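Local coordinates for protein laccase (PDB 3SQR) that oxidises phenolic substrates at a type 1 copper and reduces dioxygen to water at a trinuclear copper cluster, probably serving lignin breakdown and detoxification of lignin-derived products, at residues H463-H468 / G508-A513. Numbering follows the deposited sequence.
Sequences HPIHLH and GYLAIA. With CU (copper (II) ion), chain E; CU (copper (II) ion), chain D.
Two facing sheets of a cupredoxin-type β-sandwich meet where Ile-465 and Leu-467 of strand 463-467 pack on Leu-510 and Ile-512 of strand 509-515. The evidence for sheet-on-sheet packing is the backbone spacing, with CA of Ile-465 and CA of Leu-510 8.9 Å apart, and the absence of hydrogen bonds between the strands. Pairing Ile-465 with Leu-510 and Leu-467 with Ile-512 shows that the strands run in the same sense.

The closer pair meets through one methyl: Leu-510 CD2 lies 4.0 Å from Ile-465 CB and 4.1 Å from Ile-465 CG1. CB of Leu-510 already points at strand 463-467, and chi1 of 171° extends CG and its methyls away from the backbone N, bringing CD2 against Ile-465. The two side chains overlap flank to flank. Leu-467 CD2 and Ile-512 CD1 make a looser methyl contact at 4.5 Å. Leu-524 touches both Ile-465 and Ile-512.

The same strand serves both copper sites. His-463 ND1 binds one copper ion at 2.0 Å, with Cys-526 and His-531 completing the type 1 site. His-468 NE2 binds the second copper ion at 2.0 Å beside His-170 and His-525. CB of His-466 points away from strand 509-515, leaving its imidazole on the metal side: ND1 stands a long 2.8 Å from that second copper and 3.0 Å from a copper-bound water, and likely serves the type 2 site. A His-Pro-Ile-His-Leu-His strand linking type 1 and trinuclear sites, backed by the apolar sandwich interior, is characteristic of the C-terminal cupredoxin domain of multicopper oxidases.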
loop_
_atom_site.group_PDB
_atom_site.type_symbol
_atom_site.label_atom_id
_atom_site.label_comp_id
_atom_site.label_asym_id
_atom_site.label_seq_id
_atom_site.Cartn_x
_atom_site.Cartn_y
_atom_site.Cartn_z
ATOM N N HIS A 463 -12.832 -4.439 -1.350
ATOM C CA HIS A 463 -11.762 -4.480 -0.357
ATOM C C HIS A 463 -10.412 -4.570 -1.057
ATOM O O HIS A 463 -10.197 -5.489 -1.845
ATOM C CB HIS A 463 -11.878 -5.681 0.599
ATOM C CG HIS A 463 -13.182 -5.755 1.326
ATOM N ND1 HIS A 463 -13.364 -5.204 2.570
ATOM C CD2 HIS A 463 -14.374 -6.310 0.976
ATOM C CE1 HIS A 463 -14.624 -5.389 2.958
ATOM N NE2 HIS A 463 -15.241 -6.096 2.025
ATOM N N PRO A 464 -9.524 -3.577 -0.834
ATOM C CA PRO A 464 -8.183 -3.626 -1.456
ATOM C C PRO A 464 -7.314 -4.672 -0.774
ATOM O O PRO A 464 -6.894 -4.507 0.381
ATOM C CB PRO A 464 -7.649 -2.224 -1.228
ATOM C CG PRO A 464 -8.350 -1.786 0.086
ATOM C CD PRO A 464 -9.724 -2.355 -0.026
ATOM N N ILE A 465 -7.098 -5.787 -1.453
ATOM C CA ILE A 465 -6.444 -6.908 -0.763
ATOM C C ILE A 465 -4.972 -6.832 -1.148
ATOM O O ILE A 465 -4.624 -6.770 -2.352
ATOM C CB ILE A 465 -7.010 -8.261 -1.277
ATOM C CG1 ILE A 465 -8.506 -8.332 -0.969
ATOM C CG2 ILE A 465 -6.194 -9.444 -0.707
ATOM C CD1 ILE A 465 -8.819 -8.272 0.520
ATOM N N HIS A 466 -4.130 -6.811 -0.126
ATOM C CA HIS A 466 -2.698 -6.741 -0.280
ATOM C C HIS A 466 -2.109 -8.080 0.148
ATOM O O HIS A 466 -2.420 -8.572 1.245
ATOM C CB HIS A 466 -2.156 -5.655 0.646
ATOM C CG HIS A 466 -0.661 -5.600 0.676
ATOM N ND1 HIS A 466 0.067 -5.224 1.796
ATOM C CD2 HIS A 466 0.228 -5.782 -0.316
ATOM C CE1 HIS A 466 1.346 -5.282 1.494
ATOM N NE2 HIS A 466 1.464 -5.611 0.220
ATOM N N LEU A 467 -1.254 -8.633 -0.696
ATOM C CA LEU A 467 -0.483 -9.838 -0.374
ATOM C C LEU A 467 0.977 -9.475 -0.173
ATOM O O LEU A 467 1.570 -8.855 -1.007
ATOM C CB LEU A 467 -0.542 -10.836 -1.542
ATOM C CG LEU A 467 0.348 -12.111 -1.392
ATOM C CD1 LEU A 467 0.002 -12.928 -0.170
ATOM C CD2 LEU A 467 0.212 -13.061 -2.591
ATOM N N HIS A 468 1.574 -9.900 0.936
ATOM C CA HIS A 468 2.968 -9.664 1.219
ATOM C C HIS A 468 3.826 -10.768 0.553
ATOM O O HIS A 468 3.347 -11.885 0.312
ATOM C CB HIS A 468 3.166 -9.683 2.744
ATOM C CG HIS A 468 2.636 -8.497 3.441
ATOM N ND1 HIS A 468 3.411 -7.732 4.291
ATOM C CD2 HIS A 468 1.415 -7.923 3.430
ATOM C CE1 HIS A 468 2.691 -6.718 4.727
ATOM N NE2 HIS A 468 1.480 -6.825 4.244
ATOM N N GLY A 508 -18.431 -10.247 -4.568
ATOM C CA GLY A 508 -17.821 -11.084 -5.575
ATOM C C GLY A 508 -16.652 -11.865 -5.061
ATOM O O GLY A 508 -16.615 -12.249 -3.903
ATOM N N TYR A 509 -15.736 -12.181 -5.958
ATOM C CA TYR A 509 -14.515 -12.880 -5.545
ATOM C C TYR A 509 -13.301 -12.405 -6.325
ATOM O O TYR A 509 -13.361 -11.876 -7.420
ATOM C CB TYR A 509 -14.717 -14.404 -5.649
ATOM C CG TYR A 509 -14.894 -14.877 -7.050
ATOM C CD1 TYR A 509 -16.151 -14.964 -7.635
ATOM C CD2 TYR A 509 -13.785 -15.312 -7.800
ATOM C CE1 TYR A 509 -16.293 -15.401 -8.931
ATOM C CE2 TYR A 509 -13.926 -15.742 -9.079
ATOM C CZ TYR A 509 -15.183 -15.794 -9.640
ATOM O OH TYR A 509 -15.275 -16.272 -10.926
ATOM N N LEU A 510 -12.159 -12.600 -5.690
ATOM C CA LEU A 510 -10.892 -12.308 -6.260
ATOM C C LEU A 510 -10.087 -13.595 -6.199
ATOM O O LEU A 510 -9.966 -14.190 -5.135
ATOM C CB LEU A 510 -10.242 -11.214 -5.431
ATOM C CG LEU A 510 -8.791 -10.916 -5.757
ATOM C CD1 LEU A 510 -8.649 -10.282 -7.189
ATOM C CD2 LEU A 510 -8.143 -10.034 -4.666
ATOM N N ALA A 511 -9.597 -13.999 -7.367
ATOM C CA ALA A 511 -8.770 -15.185 -7.472
ATOM C C ALA A 511 -7.393 -14.692 -7.886
ATOM O O ALA A 511 -7.214 -14.162 -8.974
ATOM C CB ALA A 511 -9.367 -16.174 -8.522
ATOM N N ILE A 512 -6.440 -14.868 -6.972
ATOM C CA ILE A 512 -5.065 -14.426 -7.165
ATOM C C ILE A 512 -4.142 -15.614 -7.096
ATOM O O ILE A 512 -4.234 -16.421 -6.191
ATOM C CB ILE A 512 -4.650 -13.339 -6.118
ATOM C CG1 ILE A 512 -4.833 -13.799 -4.699
ATOM C CG2 ILE A 512 -5.361 -12.001 -6.396
ATOM C CD1 ILE A 512 -4.105 -12.899 -3.686
ATOM N N ALA A 513 -3.258 -15.704 -8.053
ATOM C CA ALA A 513 -2.266 -16.764 -8.125
ATOM C C ALA A 513 -0.890 -16.230 -7.767
ATOM O O ALA A 513 -0.529 -15.103 -8.114
ATOM C CB ALA A 513 -2.237 -17.329 -9.564
HETATM CU CU CU E . 0.142 -5.377 4.568
HETATM CU CU CU D . -11.998 -4.186 3.637
HETATM O O HOH W 1 0.282 -3.346 4.100
#